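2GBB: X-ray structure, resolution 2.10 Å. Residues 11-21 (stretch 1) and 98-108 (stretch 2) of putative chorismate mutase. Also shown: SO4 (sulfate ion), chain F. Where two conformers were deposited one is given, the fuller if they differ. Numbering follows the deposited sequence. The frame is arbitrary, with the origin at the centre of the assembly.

Stretch 1 (11-21) NERLSYMKDVA
Stretch 2 98-108: ANIGELSTKIL

Two segments of one chain, far apart in sequence, pack through side-chain contacts, with no hydrogen bond crossing between them, and 485 Å² is buried. Residues 98-108 are part of a longer helix with regular i to i+4 backbone bonds (Ser104 N to Ile100 O, 2.8 Å). Stretch 1 is helical at 11-14, makes a type I turn from Leu14 to Met17 (Met17 N to Leu14 O, 3.3 Å), and is helical again through 17-21; within it Ser15 OG (chi1 p) donates a very short 2.5 Å bond to Glu12 O. The two stretches run in broadly opposite directions. The CA atoms come closest at Arg13 and Ile100, 5.5 Å apart.

The main bump is Arg13, whose extended side chain (t, t, t, chi4 -79°) fills a hollow lined by Ile100, Leu103, Ser104 and Ile107. Its methylenes suit this apolar lining: CB lies 4.2 Å from Leu103 CB, and CD 3.8 Å from Ile107 CD1. Ile100 CG2 covers one guanidinium face, 3.2 Å from Arg13 NH2, while Ser104 (chi1 t) CB sits at the guanidinium edge, 3.6 Å from Arg13 NE. NH1 and NH2 find hydrogen bonds elsewhere in the structure; NE is buried without a partner.

Ile100 (m, t) is the answering bump, wholly aliphatic among apolar neighbours. Its CG1 meets Tyr16 CB at 3.6 Å, and its CD1 reaches Val20 CG2 (chi1 t) and the CE of selenomethionine Met17 (m, m, t), each at 3.8 Å.

The CA-to-CB bond of Tyr16 (chi1 m, chi2 -70°) points toward the helix. Asn99 CB lies over one ring face, 4.1 Å from the Tyr16 ring centroid, a CH-pi contact; Leu103 CD2 abuts the edge, 3.8 Å from Tyr16 CE2. Leu103, with off-well chi angles of -106° and -31°, also brings CD1 within 3.4 Å of OE2 of Glu12 (m, t, chi3 -149°). Away from this contact, Lys18 NZ binds sulfate O2 at 3.0 Å.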

ATOM      1  N   ASN A  11       1.324  11.056  16.883  1.00 26.22           N
ATOM      2  CA  ASN A  11       2.356  11.226  15.871  1.00 27.81           C
ATOM      3  C   ASN A  11       3.600  10.351  16.027  1.00 27.53           C
ATOM      4  O   ASN A  11       4.047   9.743  15.053  1.00 29.12           O
ATOM      5  CB  ASN A  11       2.736  12.715  15.737  1.00 28.17           C
ATOM      6  CG  ASN A  11       3.738  12.945  14.640  1.00 30.66           C
ATOM      7  OD1 ASN A  11       3.391  12.898  13.472  1.00 28.57           O
ATOM      8  ND2 ASN A  11       5.005  13.138  15.012  1.00 33.20           N
ATOM      9  N   GLU A  12       4.182  10.314  17.221  1.00 28.43           N
ATOM     10  CA  GLU A  12       5.348   9.457  17.509  1.00 27.72           C
ATOM     11  C   GLU A  12       5.035   7.970  17.367  1.00 27.23           C
ATOM     12  O   GLU A  12       5.876   7.219  16.881  1.00 26.65           O
ATOM     13  CB  GLU A  12       5.877   9.718  18.932  0.50 27.97           C
ATOM     14  CG  GLU A  12       6.360  11.166  19.248  0.50 28.56           C
ATOM     15  CD  GLU A  12       6.225  11.530  20.743  0.50 29.10           C
ATOM     16  OE1 GLU A  12       6.007  12.729  21.091  0.50 30.86           O
ATOM     17  OE2 GLU A  12       6.328  10.607  21.578  0.50 29.61           O
ATOM     18  N   ARG A  13       3.846   7.534  17.797  1.00 26.23           N
ATOM     19  CA  ARG A  13       3.430   6.132  17.551  1.00 25.16           C
ATOM     20  C   ARG A  13       3.540   5.800  16.030  1.00 23.67           C
ATOM     21  O   ARG A  13       4.139   4.811  15.623  1.00 22.55           O
ATOM     22  CB  ARG A  13       2.009   5.883  18.071  1.00 24.52           C
ATOM     23  CG  ARG A  13       1.662   4.350  18.186  1.00 26.01           C
ATOM     24  CD  ARG A  13       0.328   4.057  18.899  1.00 28.08           C
ATOM     25  NE  ARG A  13       0.127   2.611  19.022  1.00 33.17           N
ATOM     26  CZ  ARG A  13      -0.301   1.811  18.041  1.00 33.93           C
ATOM     27  NH1 ARG A  13      -0.633   2.317  16.855  1.00 32.83           N
ATOM     28  NH2 ARG A  13      -0.396   0.490  18.253  1.00 31.29           N
ATOM     29  N   LEU A  14       2.993   6.678  15.207  1.00 22.78           N
ATOM     30  CA  LEU A  14       2.936   6.464  13.754  1.00 23.28           C
ATOM     31  C   LEU A  14       4.329   6.585  13.071  1.00 23.96           C
ATOM     32  O   LEU A  14       4.548   6.053  12.001  1.00 24.13           O
ATOM     33  CB  LEU A  14       1.891   7.426  13.128  1.00 21.88           C
ATOM     34  CG  LEU A  14       0.391   7.176  13.372  1.00 19.41           C
ATOM     35  CD1 LEU A  14      -0.465   8.359  12.864  1.00 19.56           C
ATOM     36  CD2 LEU A  14      -0.082   5.904  12.666  1.00 24.72           C
ATOM     37  N   SER A  15       5.303   7.224  13.725  1.00 26.33           N
ATOM     38  CA  SER A  15       6.687   7.287  13.175  1.00 26.85           C
ATOM     39  C   SER A  15       7.404   5.909  13.114  1.00 26.16           C
ATOM     40  O   SER A  15       8.391   5.787  12.454  1.00 27.14           O
ATOM     41  CB  SER A  15       7.561   8.263  13.977  1.00 27.41           C
ATOM     42  OG  SER A  15       7.726   7.758  15.291  1.00 31.26           O
ATOM     43  N   TYR A  16       6.926   4.910  13.837  1.00 26.44           N
ATOM     44  CA  TYR A  16       7.470   3.551  13.816  1.00 25.84           C
ATOM     45  C   TYR A  16       6.955   2.662  12.690  1.00 24.10           C
ATOM     46  O   TYR A  16       7.401   1.551  12.536  1.00 22.69           O
ATOM     47  CB  TYR A  16       7.187   2.849  15.160  1.00 26.66           C
ATOM     48  CG  TYR A  16       8.056   3.440  16.226  1.00 29.59           C
ATOM     49  CD1 TYR A  16       9.434   3.196  16.217  1.00 34.21           C
ATOM     50  CD2 TYR A  16       7.537   4.304  17.196  1.00 30.89           C
ATOM     51  CE1 TYR A  16      10.295   3.801  17.151  1.00 32.82           C
ATOM     52  CE2 TYR A  16       8.397   4.895  18.167  1.00 32.24           C
ATOM     53  CZ  TYR A  16       9.765   4.642  18.116  1.00 31.55           C
ATOM     54  OH  TYR A  16      10.642   5.233  19.037  1.00 32.43           O
HETATM   55  N   MSE A  17       5.997   3.133  11.920  1.00 23.77           N
HETATM   56  CA  MSE A  17       5.286   2.236  11.016  1.00 22.52           C
HETATM   57  C   MSE A  17       6.049   1.956   9.727  1.00 23.19           C
HETATM   58  O   MSE A  17       5.834   0.926   9.063  1.00 20.94           O
HETATM   59  CB  MSE A  17       3.903   2.796  10.735  1.00 23.69           C
HETATM   60  CG  MSE A  17       3.049   2.864  12.005  1.00 20.77           C
HETATM   61 SE   MSE A  17       2.967   1.145  12.918  0.60 21.22          SE
HETATM   62  CE  MSE A  17       2.111   1.809  14.459  1.00 21.36           C
ATOM     63  N   LYS A  18       6.974   2.855   9.399  1.00 22.98           N
ATOM     64  CA  LYS A  18       7.918   2.576   8.321  1.00 24.43           C
ATOM     65  C   LYS A  18       8.734   1.340   8.684  1.00 23.98           C
ATOM     66  O   LYS A  18       8.894   0.474   7.837  1.00 23.97           O
ATOM     67  CB  LYS A  18       8.815   3.774   7.967  1.00 24.07           C
ATOM     68  CG  LYS A  18       9.733   3.479   6.740  1.00 26.52           C
ATOM     69  CD  LYS A  18      10.837   4.510   6.621  1.00 29.64           C
ATOM     70  CE  LYS A  18      11.672   4.347   5.330  1.00 30.69           C
ATOM     71  NZ  LYS A  18      12.535   5.591   5.211  1.00 30.10           N
ATOM     72  N   ASP A  19       9.208   1.224   9.929  1.00 23.94           N
ATOM     73  CA  ASP A  19       9.934   0.001  10.318  1.00 24.12           C
ATOM     74  C   ASP A  19       9.084  -1.251  10.238  1.00 23.76           C
ATOM     75  O   ASP A  19       9.617  -2.313   9.869  1.00 23.61           O
ATOM     76  CB  ASP A  19      10.449   0.084  11.739  1.00 24.98           C
ATOM     77  CG  ASP A  19      11.655   1.021  11.852  1.00 28.36           C
ATOM     78  OD1 ASP A  19      12.723   0.674  11.354  1.00 30.21           O
ATOM     79  OD2 ASP A  19      11.498   2.113  12.385  1.00 29.80           O
ATOM     80  N   VAL A  20       7.803  -1.143  10.620  1.00 22.10           N
ATOM     81  CA  VAL A  20       6.907  -2.316  10.584  1.00 21.41           C
ATOM     82  C   VAL A  20       6.702  -2.723   9.136  1.00 21.60           C
ATOM     83  O   VAL A  20       6.809  -3.884   8.808  1.00 22.34           O
ATOM     84  CB  VAL A  20       5.545  -2.047  11.300  1.00 22.47           C
ATOM     85  CG1 VAL A  20       4.618  -3.292  11.223  1.00 19.89           C
ATOM     86  CG2 VAL A  20       5.746  -1.610  12.797  1.00 20.94           C
ATOM     87  N   ALA A  21       6.481  -1.734   8.251  1.00 21.97           N
ATOM     88  CA  ALA A  21       6.326  -1.953   6.813  1.00 21.69           C
ATOM     89  C   ALA A  21       7.563  -2.632   6.256  1.00 21.83           C
ATOM     90  O   ALA A  21       7.446  -3.547   5.419  1.00 22.08           O
ATOM     91  CB  ALA A  21       6.107  -0.602   6.079  1.00 19.61           C
ATOM     92  N   ALA A  98       7.603  -2.872  21.041  1.00 29.56           N
ATOM     93  CA  ALA A  98       7.628  -2.455  22.457  1.00 29.74           C
ATOM     94  C   ALA A  98       7.520  -0.936  22.542  1.00 29.57           C
ATOM     95  O   ALA A  98       6.768  -0.400  23.366  1.00 30.83           O
ATOM     96  CB  ALA A  98       8.885  -2.963  23.197  1.00 29.55           C
ATOM     97  N   ASN A  99       8.248  -0.242  21.686  1.00 29.02           N
ATOM     98  CA  ASN A  99       8.129   1.200  21.554  1.00 28.82           C
ATOM     99  C   ASN A  99       6.729   1.685  21.203  1.00 28.19           C
ATOM    100  O   ASN A  99       6.231   2.665  21.760  1.00 26.42           O
ATOM    101  CB  ASN A  99       9.110   1.703  20.514  1.00 30.11           C
ATOM    102  CG  ASN A  99      10.470   2.065  21.119  1.00 33.80           C
ATOM    103  OD1 ASN A  99      10.547   2.663  22.193  1.00 37.92           O
ATOM    104  ND2 ASN A  99      11.528   1.727  20.422  1.00 33.96           N
ATOM    105  N   ILE A 100       6.086   0.964  20.292  1.00 27.04           N
ATOM    106  CA  ILE A 100       4.721   1.277  19.876  1.00 26.24           C
ATOM    107  C   ILE A 100       3.779   1.093  21.075  1.00 26.43           C
ATOM    108  O   ILE A 100       2.940   1.938  21.334  1.00 26.54           O
ATOM    109  CB  ILE A 100       4.322   0.393  18.649  1.00 25.24           C
ATOM    110  CG1 ILE A 100       5.051   0.876  17.364  1.00 25.74           C
ATOM    111  CG2 ILE A 100       2.824   0.347  18.423  1.00 25.90           C
ATOM    112  CD1 ILE A 100       4.912  -0.143  16.162  1.00 25.26           C
ATOM    113  N   GLY A 101       3.934  -0.015  21.796  1.00 26.70           N
ATOM    114  CA  GLY A 101       3.053  -0.377  22.896  1.00 28.04           C
ATOM    115  C   GLY A 101       3.224   0.647  24.011  1.00 29.49           C
ATOM    116  O   GLY A 101       2.241   1.088  24.623  1.00 30.20           O
ATOM    117  N   GLU A 102       4.477   1.044  24.230  1.00 29.74           N
ATOM    118  CA  GLU A 102       4.831   2.087  25.193  1.00 32.40           C
ATOM    119  C   GLU A 102       4.098   3.376  24.857  1.00 30.48           C
ATOM    120  O   GLU A 102       3.468   3.997  25.713  1.00 30.83           O
ATOM    121  CB  GLU A 102       6.336   2.269  25.177  1.00 32.55           C
ATOM    122  CG  GLU A 102       6.942   3.158  26.272  1.00 38.42           C
ATOM    123  CD  GLU A 102       8.460   2.871  26.490  1.00 40.46           C
ATOM    124  OE1 GLU A 102       8.977   3.299  27.580  1.00 48.07           O
ATOM    125  OE2 GLU A 102       9.112   2.229  25.580  1.00 43.02           O
ATOM    126  N   LEU A 103       4.127   3.755  23.591  1.00 29.36           N
ATOM    127  CA  LEU A 103       3.490   4.999  23.158  1.00 29.01           C
ATOM    128  C   LEU A 103       1.976   4.911  23.250  1.00 29.22           C
ATOM    129  O   LEU A 103       1.276   5.872  23.634  1.00 29.50           O
ATOM    130  CB  LEU A 103       3.915   5.343  21.729  1.00 28.57           C
ATOM    131  CG  LEU A 103       4.902   6.442  21.352  1.00 28.67           C
ATOM    132  CD1 LEU A 103       4.881   7.624  22.328  1.00 29.57           C
ATOM    133  CD2 LEU A 103       6.310   5.964  21.124  1.00 30.42           C
ATOM    134  N   SER A 104       1.466   3.734  22.909  1.00 28.63           N
ATOM    135  CA  SER A 104       0.067   3.441  23.070  1.00 30.04           C
ATOM    136  C   SER A 104      -0.422   3.670  24.541  1.00 29.44           C
ATOM    137  O   SER A 104      -1.467   4.336  24.774  1.00 27.72           O
ATOM    138  CB  SER A 104      -0.206   2.036  22.527  1.00 29.83           C
ATOM    139  OG  SER A 104      -1.561   1.807  22.593  1.00 36.19           O
ATOM    140  N   THR A 105       0.366   3.203  25.514  1.00 28.88           N
ATOM    141  CA  THR A 105       0.090   3.484  26.933  1.00 29.43           C
ATOM    142  C   THR A 105       0.055   4.990  27.236  1.00 29.58           C
ATOM    143  O   THR A 105      -0.852   5.457  27.908  1.00 30.35           O
ATOM    144  CB  THR A 105       1.166   2.859  27.877  1.00 30.23           C
ATOM    145  OG1 THR A 105       1.370   1.501  27.514  1.00 31.80           O
ATOM    146  CG2 THR A 105       0.757   2.911  29.363  1.00 29.68           C
ATOM    147  N   LYS A 106       1.063   5.712  26.747  1.00 28.82           N
ATOM    148  CA  LYS A 106       1.226   7.142  27.000  1.00 29.23           C
ATOM    149  C   LYS A 106       0.071   7.947  26.425  1.00 29.74           C
ATOM    150  O   LYS A 106      -0.399   8.916  27.033  1.00 30.38           O
ATOM    151  CB  LYS A 106       2.554   7.619  26.452  1.00 28.54           C
ATOM    152  CG  LYS A 106       3.744   7.053  27.237  1.00 29.76           C
ATOM    153  CD  LYS A 106       5.001   7.875  26.978  1.00 35.75           C
ATOM    154  CE  LYS A 106       6.276   7.141  27.435  1.00 40.64           C
ATOM    155  NZ  LYS A 106       7.458   8.070  27.218  1.00 44.49           N
ATOM    156  N   ILE A 107      -0.426   7.504  25.283  1.00 28.46           N
ATOM    157  CA  ILE A 107      -1.554   8.162  24.648  1.00 27.55           C
ATOM    158  C   ILE A 107      -2.799   8.030  25.536  1.00 27.24           C
ATOM    159  O   ILE A 107      -3.498   8.986  25.783  1.00 27.60           O
ATOM    160  CB  ILE A 107      -1.783   7.566  23.194  1.00 27.06           C
ATOM    161  CG1 ILE A 107      -0.671   8.047  22.242  1.00 26.25           C
ATOM    162  CG2 ILE A 107      -3.183   7.905  22.676  1.00 24.76           C
ATOM    163  CD1 ILE A 107      -0.440   7.148  21.020  1.00 27.30           C
ATOM    164  N   LEU A 108      -3.063   6.834  26.025  1.00 27.83           N
ATOM    165  CA  LEU A 108      -4.215   6.596  26.882  1.00 28.55           C
ATOM    166  C   LEU A 108      -4.118   7.307  28.251  1.00 28.76           C
ATOM    167  O   LEU A 108      -5.121   7.791  28.766  1.00 27.69           O
ATOM    168  CB  LEU A 108      -4.395   5.090  27.108  1.00 28.37           C
ATOM    169  CG  LEU A 108      -4.726   4.202  25.904  1.00 28.66           C
ATOM    170  CD1 LEU A 108      -5.065   2.796  26.446  1.00 26.31           C
ATOM    171  CD2 LEU A 108      -5.864   4.749  25.147  1.00 25.94           C
TER
HETATM  172  S   SO4 F 200      11.005   8.730   4.667  0.50 49.32           S
HETATM  173  O1  SO4 F 200      10.253   7.514   4.431  0.50 46.22           O
HETATM  174  O2  SO4 F 200      11.978   8.470   5.719  0.50 48.24           O
HETATM  175  O3  SO4 F 200      11.688   9.122   3.434  0.50 48.27           O
HETATM  176  O4  SO4 F 200      10.116   9.815   5.062  0.50 48.61           O